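Local coordinates for CMP/dCMP-type deaminase domain-containing protein (Aspergillus oryzae RIB40, PDB 7DRY) that probably deaminates a pyrimidine intermediate of riboflavin biosynthesis, using a zinc ion held in a cytidine-deaminase fold, at residues R35-Y40 / D90-M95; I127-F132 / D156-N161; K18-P23 / Y52-A57. All blocks are in the same frame, centred on the assembly; numbering follows the deposited sequence. Where two conformers were deposited one is given.

Contact 1: R35-Y40 / D90-M95; sequences RKEGDY and DRKLVM
Over one face of the Arg91 guanidinium lies the backbone of the neighbouring strand: Lys36 N sits above the centre of the group, while the CD methylene of Lys36 packs against Arg91 NH1 at 3.4 Å. The plane is pinned by bonds outside the pair, NE to Ser34 OG and NH2 to the carbonyl of Asp44, which fix the turn of the flat group against the backbone of Lys36. The second guanidinium, that of Arg35, carries Tyr40 OH over the centre of one face, and Val94 CG1 approaches it obliquely. Arg35 CD in turn lies 3.5 Å above the centre of the Tyr40 ring, whose edge receives Gly38 O in plane. NH2 of Arg35 forms a salt bridge with Asp45 and a hydrogen bond to Tyr96 OH.

Between the two segments the backbones pair in antiparallel fashion. Arg35 and Lys92 form a hydrogen-bonded pair, with Arg35 N to Lys92 O at 2.9 Å and Lys92 N to Arg35 O at 2.8 Å. Lys36 and Arg91 follow as a non-hydrogen-bonded pair with diverging side chains, and one more bond, Glu37 N to Asp90 O at 2.8 Å, holds the chains together just beyond the strand end. Glu37 OE1 comes 3.7 Å from Lys92 CB, with Glu37 CG beside it; Lys92 CG, set between its backbone N and carbonyl carbon (chi1 64°), comes near Arg35 O.

This is the end of an antiparallel pairing in the mixed five-stranded sheet of the cytidine deaminase fold, where strand 29-36 leaves strand 91-97 for the loop leading to strand 46-52.

Contact 2: I127-F132 / D156-N161; sequences IQKIYF and DWQVVN
Strands 127-132 and 156-159 run parallel, their axes 4.5 Å apart at closest approach and 13° from alignment, with Lys129 beside Asp156, Ile130 beside Trp157, Tyr131 beside Gln158 and Phe132 beside Val159. Five backbone hydrogen bonds join the segments, from Asp156 N to Gln128 O at the start to Val160 N to Phe132 O at the end, the last 2.8 Å long.

On the face bearing Lys129, Tyr131, Asp156 and Gln158, the lysine chain stands extended, its CG anti to the backbone N (chi1 -174°) and packed on Asp156 CB. Lys129 NZ gives a hydrogen bond of 3.0 Å to Gln158 OE1, tilted 33° from the amide plane. Gln158 lies side by side with Tyr131, pointing the same way: Gln158 CD comes 3.6 Å from Tyr131 CE2, and Gln158 NE2 meets the ring at its edge, in plane. Val160 CG2 touches Tyr131 CD2 next to it, and His5 and Tyr96 stack on this tyrosine.

The other face is largely apolar. Phe132 CZ reaches Trp157 CE3 at 3.8 Å; the two rings are nearly parallel but slid so far apart that they barely overlap. Phe132 CE1 presses on Val159 CG2 at 3.5 Å, and Gln158 O lies above the phenyl plane, offset toward the rim. Helix 145-152, the crossover of this beta-alpha-beta unit, packs on the same face through Cys147 and Leu150, and its Thr151 takes the bond from Trp157 NE1.

The chemistry thus divides by face: hydrocarbon and rings pack under the helix, while on the opposite side one ammonium binds the Gln158 amide directly. Lys129 and Asp156 are joined through a water, NZ lying 5.1 Å from OD2, and their opposite charges may still attract.

Contact 3: K18-P23 / Y52-A57; sequences KSPPRP and YTMELA. With SO4 (sulfate ion), chain D.
A type II beta turn from Tyr52 to Glu55, following the edge strand 46-52 of the deaminase sheet, meets the loop that leaves helix 5-16. Lys18 lies across the Tyr52 ring at about a right angle and makes a CH-pi contact: its CB sits 3.6 Å from the ring centroid and 14° off the normal. Glu55 CB is over the centre of the opposite face, so the phenol is sandwiched between two methylenes. Tyr52 points toward the 18-23 loop, its CG standing between its own backbone N and carbonyl carbon (chi1 57°).

Inside the turn, Glu55 N closes on Tyr52 O, and Tyr52 N bonds to Glu55 OE1. In one of its two conformers Ser19 OG donates to Thr53 O at 2.7 Å from above the carbonyl plane, 49° out of it. Thr53 OG1 is bonded to Phe26 O and Val28 N, and its side chain is about 5 Å from that of the zinc ligand His61. Farther along, Pro20 CD packs on Met54 CB at 4.1 Å, with Arg22 CG near the methionine sulfur.

A water donates to Lys18 O and is bonded to Tyr52 OH, while Lys18 NZ extends to a sulfate, probably from the crystallisation liquor, meeting its O3 at 2.6 Å.

How the contacts relate
Contacts 1 and 2 are neighbouring joints of one sheet, their centres about 13 Å apart. Strand 91-97 of contact 1 and strand 127-132 of contact 2 are neighbours, joined by probable hydrogen bonds from Gln128 N to Leu93 O and from Tyr131 N to Met95 O. Contact 3 lies on the other side of the chain's centre, about 30 Å from contact 1 and about 23 Å from contact 2 between centres, and touches neither. It is nevertheless near the zinc held by His61, Cys102 and Cys112: the Thr53 side chain is about 8 Å from the metal. In contact 2 the Ile130 side chain is about 10 Å from the zinc.

Contact 1: R35-Y40 / D90-M95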
loop_
_atom_site.group_PDB
_atom_site.type_symbol
_atom_site.label_atom_id
_atom_site.label_comp_id
_atom_site.label_asym_id
_atom_site.label_seq_id
_atom_site.Cartn_x
_atom_site.Cartn_y
_atom_site.Cartn_z
ATOM N N ARG A 35 7.278 13.166 4.465
ATOM C CA ARG A 35 7.835 13.225 5.809
ATOM C C ARG A 35 9.237 13.818 5.749
ATOM O O ARG A 35 10.020 13.498 4.849
ATOM C CB ARG A 35 7.899 11.797 6.383
ATOM C CG ARG A 35 8.634 11.660 7.700
ATOM C CD ARG A 35 8.321 10.305 8.325
ATOM N NE ARG A 35 6.919 10.220 8.714
ATOM C CZ ARG A 35 6.246 9.079 8.848
ATOM N NH1 ARG A 35 6.851 7.913 8.634
ATOM N NH2 ARG A 35 4.968 9.107 9.199
ATOM N N LYS A 36 9.569 14.662 6.722
ATOM C CA LYS A 36 10.928 15.181 6.796
ATOM C C LYS A 36 11.909 14.038 7.030
ATOM O O LYS A 36 11.645 13.122 7.811
ATOM C CB LYS A 36 11.054 16.197 7.938
ATOM C CG LYS A 36 10.376 17.529 7.665
ATOM C CD LYS A 36 11.028 18.261 6.502
ATOM C CE LYS A 36 12.459 18.660 6.811
ATOM N NZ LYS A 36 12.586 20.028 7.396
ATOM N N GLU A 37 13.038 14.071 6.330
ATOM C CA GLU A 37 14.065 13.077 6.589
ATOM C C GLU A 37 14.782 13.400 7.890
ATOM O O GLU A 37 14.886 14.559 8.293
ATOM C CB GLU A 37 15.058 13.006 5.429
ATOM C CG GLU A 37 14.530 12.141 4.290
ATOM C CD GLU A 37 15.044 12.557 2.935
ATOM O OE1 GLU A 37 15.017 11.718 2.003
ATOM O OE2 GLU A 37 15.471 13.716 2.794
ATOM N N GLY A 38 15.264 12.359 8.560
ATOM C CA GLY A 38 15.983 12.565 9.805
ATOM C C GLY A 38 15.093 12.440 11.025
ATOM O O GLY A 38 14.162 11.639 11.037
ATOM N N ASP A 39 15.373 13.235 12.057
ATOM C CA ASP A 39 14.671 13.147 13.337
ATOM C C ASP A 39 13.379 13.949 13.224
ATOM O O ASP A 39 13.237 15.045 13.774
ATOM C CB ASP A 39 15.567 13.671 14.453
ATOM C CG ASP A 39 14.983 13.445 15.827
ATOM O OD1 ASP A 39 14.102 12.567 15.966
ATOM O OD2 ASP A 39 15.402 14.161 16.760
ATOM N N TYR A 40 12.415 13.373 12.514
ATOM C CA TYR A 40 11.227 14.100 12.093
ATOM C C TYR A 40 10.209 14.220 13.221
ATOM O O TYR A 40 10.228 13.479 14.208
ATOM C CB TYR A 40 10.551 13.401 10.914
ATOM C CG TYR A 40 9.832 12.121 11.303
ATOM C CD1 TYR A 40 10.534 10.933 11.441
ATOM C CD2 TYR A 40 8.462 12.107 11.546
ATOM C CE1 TYR A 40 9.895 9.762 11.795
ATOM C CE2 TYR A 40 7.814 10.935 11.909
ATOM C CZ TYR A 40 8.540 9.770 12.029
ATOM O OH TYR A 40 7.921 8.595 12.387
ATOM N N ASP A 90 14.870 17.063 1.092
ATOM C CA ASP A 90 14.873 16.933 2.548
ATOM C C ASP A 90 13.663 16.183 3.087
ATOM O O ASP A 90 13.623 15.863 4.280
ATOM C CB ASP A 90 14.938 18.316 3.207
ATOM C CG ASP A 90 16.317 18.937 3.128
ATOM O OD1 ASP A 90 17.240 18.284 2.592
ATOM O OD2 ASP A 90 16.476 20.078 3.606
ATOM N N ARG A 91 12.685 15.909 2.238
ATOM C CA ARG A 91 11.504 15.127 2.561
ATOM C C ARG A 91 11.500 13.852 1.734
ATOM O O ARG A 91 12.036 13.814 0.622
ATOM C CB ARG A 91 10.200 15.890 2.270
ATOM C CG ARG A 91 10.081 17.181 3.053
ATOM C CD ARG A 91 8.767 17.883 2.769
ATOM N NE ARG A 91 7.722 17.230 3.534
ATOM C CZ ARG A 91 7.335 17.622 4.740
ATOM N NH1 ARG A 91 7.889 18.679 5.314
ATOM N NH2 ARG A 91 6.399 16.950 5.373
ATOM N N LYS A 92 10.893 12.811 2.290
ATOM C CA LYS A 92 10.761 11.538 1.605
ATOM C C LYS A 92 9.298 11.136 1.563
ATOM O O LYS A 92 8.506 11.507 2.435
ATOM C CB LYS A 92 11.576 10.433 2.295
ATOM C CG LYS A 92 11.129 10.082 3.708
ATOM C CD LYS A 92 11.965 8.903 4.227
ATOM C CE LYS A 92 11.748 8.638 5.706
ATOM N NZ LYS A 92 12.709 7.588 6.190
ATOM N N LEU A 93 8.949 10.369 0.538
ATOM C CA LEU A 93 7.608 9.819 0.412
ATOM C C LEU A 93 7.597 8.436 1.045
ATOM O O LEU A 93 8.476 7.608 0.772
ATOM C CB LEU A 93 7.216 9.705 -1.057
ATOM C CG LEU A 93 6.934 11.023 -1.771
ATOM C CD1 LEU A 93 6.736 10.756 -3.258
ATOM C CD2 LEU A 93 5.689 11.686 -1.181
ATOM N N VAL A 94 6.617 8.207 1.906
ATOM C CA VAL A 94 6.440 6.943 2.602
ATOM C C VAL A 94 5.004 6.507 2.365
ATOM O O VAL A 94 4.083 7.324 2.467
ATOM C CB VAL A 94 6.694 7.132 4.109
ATOM C CG1 VAL A 94 6.305 5.900 4.882
ATOM C CG2 VAL A 94 8.152 7.522 4.353
ATOM N N MET A 95 4.805 5.233 2.043
ATOM C CA MET A 95 3.465 4.685 1.890
ATOM C C MET A 95 3.159 3.707 3.014
ATOM O O MET A 95 3.935 2.779 3.269
ATOM C CB MET A 95 3.277 4.012 0.531
ATOM C CG MET A 95 1.829 3.578 0.311
ATOM S SD MET A 95 1.532 2.735 -1.252
ATOM C CE MET A 95 1.400 4.149 -2.355
HETATM O O HOH W 1 14.636 21.285 5.162
#

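Contact 2: I127-F132 / D156-N161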
loop_
_atom_site.group_PDB
_atom_site.type_symbol
_atom_site.label_atom_id
_atom_site.label_comp_id
_atom_site.label_asym_id
_atom_site.label_seq_id
_atom_site.Cartn_x
_atom_site.Cartn_y
_atom_site.Cartn_z
ATOM N N ILE A 127 8.883 6.835 -4.108
ATOM C CA ILE A 127 8.549 6.348 -2.773
ATOM C C ILE A 127 9.775 5.683 -2.166
ATOM O O ILE A 127 10.379 4.797 -2.779
ATOM C CB ILE A 127 7.359 5.381 -2.845
ATOM C CG1 ILE A 127 6.134 6.129 -3.366
ATOM C CG2 ILE A 127 7.071 4.769 -1.478
ATOM C CD1 ILE A 127 4.971 5.230 -3.743
ATOM N N GLN A 128 10.159 6.122 -0.962
ATOM C CA GLN A 128 11.380 5.643 -0.328
ATOM C C GLN A 128 11.163 4.539 0.698
ATOM O O GLN A 128 12.110 3.791 0.976
ATOM C CB GLN A 128 12.145 6.805 0.326
ATOM C CG GLN A 128 12.938 7.618 -0.692
ATOM C CD GLN A 128 13.612 8.841 -0.102
ATOM O OE1 GLN A 128 13.315 9.964 -0.502
ATOM N NE2 GLN A 128 14.533 8.630 0.844
ATOM N N LYS A 129 9.962 4.407 1.259
ATOM C CA LYS A 129 9.747 3.423 2.311
ATOM C C LYS A 129 8.280 3.019 2.332
ATOM O O LYS A 129 7.399 3.852 2.093
ATOM C CB LYS A 129 10.171 3.979 3.679
ATOM C CG LYS A 129 10.103 2.960 4.803
ATOM C CD LYS A 129 10.851 3.422 6.051
ATOM C CE LYS A 129 10.974 2.274 7.033
ATOM N NZ LYS A 129 11.858 2.625 8.177
ATOM N N ILE A 130 8.038 1.734 2.615
ATOM C CA ILE A 130 6.703 1.161 2.800
ATOM C C ILE A 130 6.600 0.636 4.227
ATOM O O ILE A 130 7.487 -0.086 4.694
ATOM C CB ILE A 130 6.444 -0.001 1.819
ATOM C CG1 ILE A 130 6.864 0.359 0.388
ATOM C CG2 ILE A 130 4.984 -0.425 1.876
ATOM C CD1 ILE A 130 6.055 1.477 -0.229
ATOM N N TYR A 131 5.514 0.983 4.911
ATOM C CA TYR A 131 5.156 0.372 6.184
ATOM C C TYR A 131 3.880 -0.427 5.976
ATOM O O TYR A 131 2.948 0.060 5.339
ATOM C CB TYR A 131 4.846 1.440 7.229
ATOM C CG TYR A 131 6.037 2.221 7.731
ATOM C CD1 TYR A 131 6.427 3.393 7.109
ATOM C CD2 TYR A 131 6.759 1.794 8.836
ATOM C CE1 TYR A 131 7.520 4.124 7.569
ATOM C CE2 TYR A 131 7.851 2.530 9.311
ATOM C CZ TYR A 131 8.220 3.686 8.662
ATOM O OH TYR A 131 9.302 4.425 9.099
ATOM N N PHE A 132 3.828 -1.651 6.512
ATOM C CA PHE A 132 2.614 -2.457 6.413
ATOM C C PHE A 132 2.422 -3.269 7.689
ATOM O O PHE A 132 3.338 -3.394 8.506
ATOM C CB PHE A 132 2.599 -3.324 5.144
ATOM C CG PHE A 132 3.824 -4.171 4.967
ATOM C CD1 PHE A 132 3.877 -5.433 5.522
ATOM C CD2 PHE A 132 4.911 -3.720 4.232
ATOM C CE1 PHE A 132 4.993 -6.236 5.361
ATOM C CE2 PHE A 132 6.028 -4.518 4.067
ATOM C CZ PHE A 132 6.067 -5.774 4.632
ATOM N N ASP A 156 13.050 0.883 1.168
ATOM C CA ASP A 156 12.966 0.337 2.515
ATOM C C ASP A 156 11.556 -0.163 2.790
ATOM O O ASP A 156 10.578 0.321 2.219
ATOM C CB ASP A 156 13.289 1.412 3.553
ATOM C CG ASP A 156 14.743 1.845 3.537
ATOM O OD1 ASP A 156 15.578 1.175 2.897
ATOM O OD2 ASP A 156 15.045 2.869 4.181
ATOM N N TRP A 157 11.451 -1.128 3.699
ATOM C CA TRP A 157 10.139 -1.525 4.185
ATOM C C TRP A 157 10.247 -1.961 5.638
ATOM O O TRP A 157 11.315 -2.340 6.122
ATOM C CB TRP A 157 9.490 -2.608 3.310
ATOM C CG TRP A 157 10.341 -3.812 3.116
ATOM C CD1 TRP A 157 11.215 -4.038 2.094
ATOM C CD2 TRP A 157 10.408 -4.962 3.968
ATOM N NE1 TRP A 157 11.820 -5.260 2.252
ATOM C CE2 TRP A 157 11.345 -5.850 3.394
ATOM C CE3 TRP A 157 9.764 -5.332 5.152
ATOM C CZ2 TRP A 157 11.657 -7.082 3.968
ATOM C CZ3 TRP A 157 10.079 -6.559 5.726
ATOM C CH2 TRP A 157 11.019 -7.418 5.132
ATOM N N GLN A 158 9.105 -1.908 6.329
ATOM C CA GLN A 158 9.064 -2.207 7.752
ATOM C C GLN A 158 7.689 -2.760 8.092
ATOM O O GLN A 158 6.670 -2.174 7.714
ATOM C CB GLN A 158 9.307 -0.931 8.558
ATOM C CG GLN A 158 9.336 -1.127 10.054
ATOM C CD GLN A 158 9.959 0.058 10.760
ATOM O OE1 GLN A 158 10.926 0.648 10.273
ATOM N NE2 GLN A 158 9.400 0.422 11.905
ATOM N N VAL A 159 7.665 -3.886 8.800
ATOM C CA VAL A 159 6.417 -4.424 9.325
ATOM C C VAL A 159 6.123 -3.758 10.661
ATOM O O VAL A 159 7.005 -3.649 11.523
ATOM C CB VAL A 159 6.501 -5.949 9.479
ATOM C CG1 VAL A 159 5.143 -6.503 9.868
ATOM C CG2 VAL A 159 6.986 -6.587 8.191
ATOM N N VAL A 160 4.881 -3.319 10.836
ATOM C CA VAL A 160 4.411 -2.714 12.076
ATOM C C VAL A 160 3.456 -3.710 12.710
ATOM O O VAL A 160 2.374 -3.974 12.169
ATOM C CB VAL A 160 3.709 -1.379 11.813
ATOM C CG1 VAL A 160 3.238 -0.753 13.125
ATOM C CG2 VAL A 160 4.628 -0.433 11.042
ATOM N N ASN A 161 3.855 -4.270 13.850
ATOM C CA ASN A 161 3.099 -5.337 14.482
ATOM C C ASN A 161 1.955 -4.769 15.316
ATOM O O ASN A 161 1.930 -3.584 15.662
ATOM C CB ASN A 161 4.011 -6.161 15.396
ATOM C CG ASN A 161 5.150 -6.831 14.642
ATOM O OD1 ASN A 161 4.964 -7.346 13.540
ATOM N ND2 ASN A 161 6.337 -6.826 15.239
HETATM O O HOH W 2 14.427 2.941 7.012
HETATM O O HOH W 3 13.296 -0.301 7.326
#

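Contact 3: K18-P23 / Y52-A57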
loop_
_atom_site.group_PDB
_atom_site.type_symbol
_atom_site.label_atom_id
_atom_site.label_comp_id
_atom_site.label_asym_id
_atom_site.label_seq_id
_atom_site.Cartn_x
_atom_site.Cartn_y
_atom_site.Cartn_z
ATOM N N LYS A 18 -13.920 0.928 3.311
ATOM C CA LYS A 18 -14.714 1.495 2.236
ATOM C C LYS A 18 -14.791 0.562 1.035
ATOM O O LYS A 18 -15.670 0.744 0.188
ATOM C CB LYS A 18 -14.129 2.850 1.816
ATOM C CG LYS A 18 -14.096 3.895 2.949
ATOM C CD LYS A 18 -13.685 5.261 2.410
ATOM C CE LYS A 18 -13.432 6.262 3.544
ATOM N NZ LYS A 18 -13.181 7.649 3.033
ATOM N N SER A 19 -13.908 -0.426 0.956
ATOM C CA SER A 19 -13.886 -1.317 -0.193
ATOM C C SER A 19 -15.069 -2.280 -0.133
ATOM O O SER A 19 -15.409 -2.782 0.943
ATOM C CB SER A 19 -12.590 -2.124 -0.187
ATOM O OG SER A 19 -12.540 -3.025 -1.284
ATOM N N PRO A 20 -15.709 -2.561 -1.266
ATOM C CA PRO A 20 -16.824 -3.510 -1.278
ATOM C C PRO A 20 -16.326 -4.917 -1.002
ATOM O O PRO A 20 -15.356 -5.373 -1.628
ATOM C CB PRO A 20 -17.360 -3.398 -2.715
ATOM C CG PRO A 20 -16.190 -2.916 -3.515
ATOM C CD PRO A 20 -15.434 -1.996 -2.597
ATOM N N PRO A 21 -16.934 -5.623 -0.051
ATOM C CA PRO A 21 -16.560 -7.029 0.158
ATOM C C PRO A 21 -16.975 -7.860 -1.045
ATOM O O PRO A 21 -18.114 -7.784 -1.507
ATOM C CB PRO A 21 -17.345 -7.426 1.414
ATOM C CG PRO A 21 -17.668 -6.121 2.094
ATOM C CD PRO A 21 -17.874 -5.145 0.973
ATOM N N ARG A 22 -16.033 -8.626 -1.568
ATOM C CA ARG A 22 -16.256 -9.515 -2.695
ATOM C C ARG A 22 -15.630 -10.862 -2.372
ATOM O O ARG A 22 -14.728 -10.951 -1.531
ATOM C CB ARG A 22 -15.619 -8.943 -3.971
ATOM C CG ARG A 22 -16.220 -7.624 -4.440
ATOM C CD ARG A 22 -17.509 -7.849 -5.217
ATOM N NE ARG A 22 -18.033 -6.609 -5.784
ATOM C CZ ARG A 22 -18.933 -5.833 -5.186
ATOM N NH1 ARG A 22 -19.353 -4.723 -5.779
ATOM N NH2 ARG A 22 -19.414 -6.168 -3.995
ATOM N N PRO A 23 -16.093 -11.934 -3.015
ATOM C CA PRO A 23 -15.530 -13.260 -2.717
ATOM C C PRO A 23 -14.051 -13.386 -3.018
ATOM O O PRO A 23 -13.396 -14.274 -2.463
ATOM C CB PRO A 23 -16.359 -14.206 -3.600
ATOM C CG PRO A 23 -17.617 -13.459 -3.876
ATOM C CD PRO A 23 -17.239 -12.014 -3.938
ATOM N N TYR A 52 -7.941 2.893 -1.669
ATOM C CA TYR A 52 -8.356 1.608 -1.127
ATOM C C TYR A 52 -8.780 0.674 -2.255
ATOM O O TYR A 52 -9.060 1.106 -3.376
ATOM C CB TYR A 52 -9.477 1.765 -0.086
ATOM C CG TYR A 52 -10.712 2.471 -0.587
ATOM C CD1 TYR A 52 -10.845 3.850 -0.487
ATOM C CD2 TYR A 52 -11.761 1.750 -1.136
ATOM C CE1 TYR A 52 -11.992 4.484 -0.942
ATOM C CE2 TYR A 52 -12.903 2.377 -1.597
ATOM C CZ TYR A 52 -13.005 3.752 -1.494
ATOM O OH TYR A 52 -14.152 4.382 -1.939
ATOM N N THR A 53 -8.818 -0.620 -1.940
ATOM C CA THR A 53 -9.122 -1.632 -2.946
ATOM C C THR A 53 -10.462 -1.338 -3.613
ATOM O O THR A 53 -11.473 -1.124 -2.940
ATOM C CB THR A 53 -9.204 -2.990 -2.254
ATOM O OG1 THR A 53 -7.942 -3.294 -1.648
ATOM C CG2 THR A 53 -9.584 -4.090 -3.249
ATOM N N MET A 54 -10.476 -1.343 -4.942
ATOM C CA MET A 54 -11.696 -1.217 -5.735
ATOM C C MET A 54 -12.376 0.131 -5.570
ATOM O O MET A 54 -13.555 0.281 -5.904
ATOM C CB MET A 54 -12.662 -2.392 -5.538
ATOM C CG MET A 54 -12.117 -3.658 -6.194
ATOM S SD MET A 54 -13.100 -5.116 -5.844
ATOM C CE MET A 54 -12.304 -6.323 -6.905
ATOM N N GLU A 55 -11.638 1.123 -5.073
ATOM C CA GLU A 55 -12.116 2.497 -5.113
ATOM C C GLU A 55 -12.343 2.922 -6.552
ATOM O O GLU A 55 -13.356 3.547 -6.876
ATOM C CB GLU A 55 -11.068 3.390 -4.450
ATOM C CG GLU A 55 -11.415 4.875 -4.373
ATOM C CD GLU A 55 -10.307 5.671 -3.713
ATOM O OE1 GLU A 55 -9.183 5.142 -3.607
ATOM O OE2 GLU A 55 -10.568 6.817 -3.293
ATOM N N LEU A 56 -11.410 2.588 -7.430
ATOM C CA LEU A 56 -11.557 2.859 -8.848
ATOM C C LEU A 56 -12.095 1.618 -9.549
ATOM O O LEU A 56 -11.817 0.487 -9.143
ATOM C CB LEU A 56 -10.207 3.274 -9.438
ATOM C CG LEU A 56 -9.606 4.433 -8.634
ATOM C CD1 LEU A 56 -8.248 4.834 -9.167
ATOM C CD2 LEU A 56 -10.563 5.636 -8.602
ATOM N N ALA A 57 -12.874 1.849 -10.610
ATOM C CA ALA A 57 -13.560 0.776 -11.324
ATOM C C ALA A 57 -12.617 -0.359 -11.694
ATOM O O ALA A 57 -11.445 -0.140 -12.008
ATOM C CB ALA A 57 -14.189 1.334 -12.602
HETATM S S SO4 D . -16.228 8.777 1.223
HETATM O O1 SO4 D . -15.712 9.835 0.359
HETATM O O2 SO4 D . -17.650 9.002 1.468
HETATM O O3 SO4 D . -15.510 8.787 2.495
HETATM O O4 SO4 D . -16.045 7.482 0.574
HETATM O O HOH W 4 -16.392 2.916 -1.147
#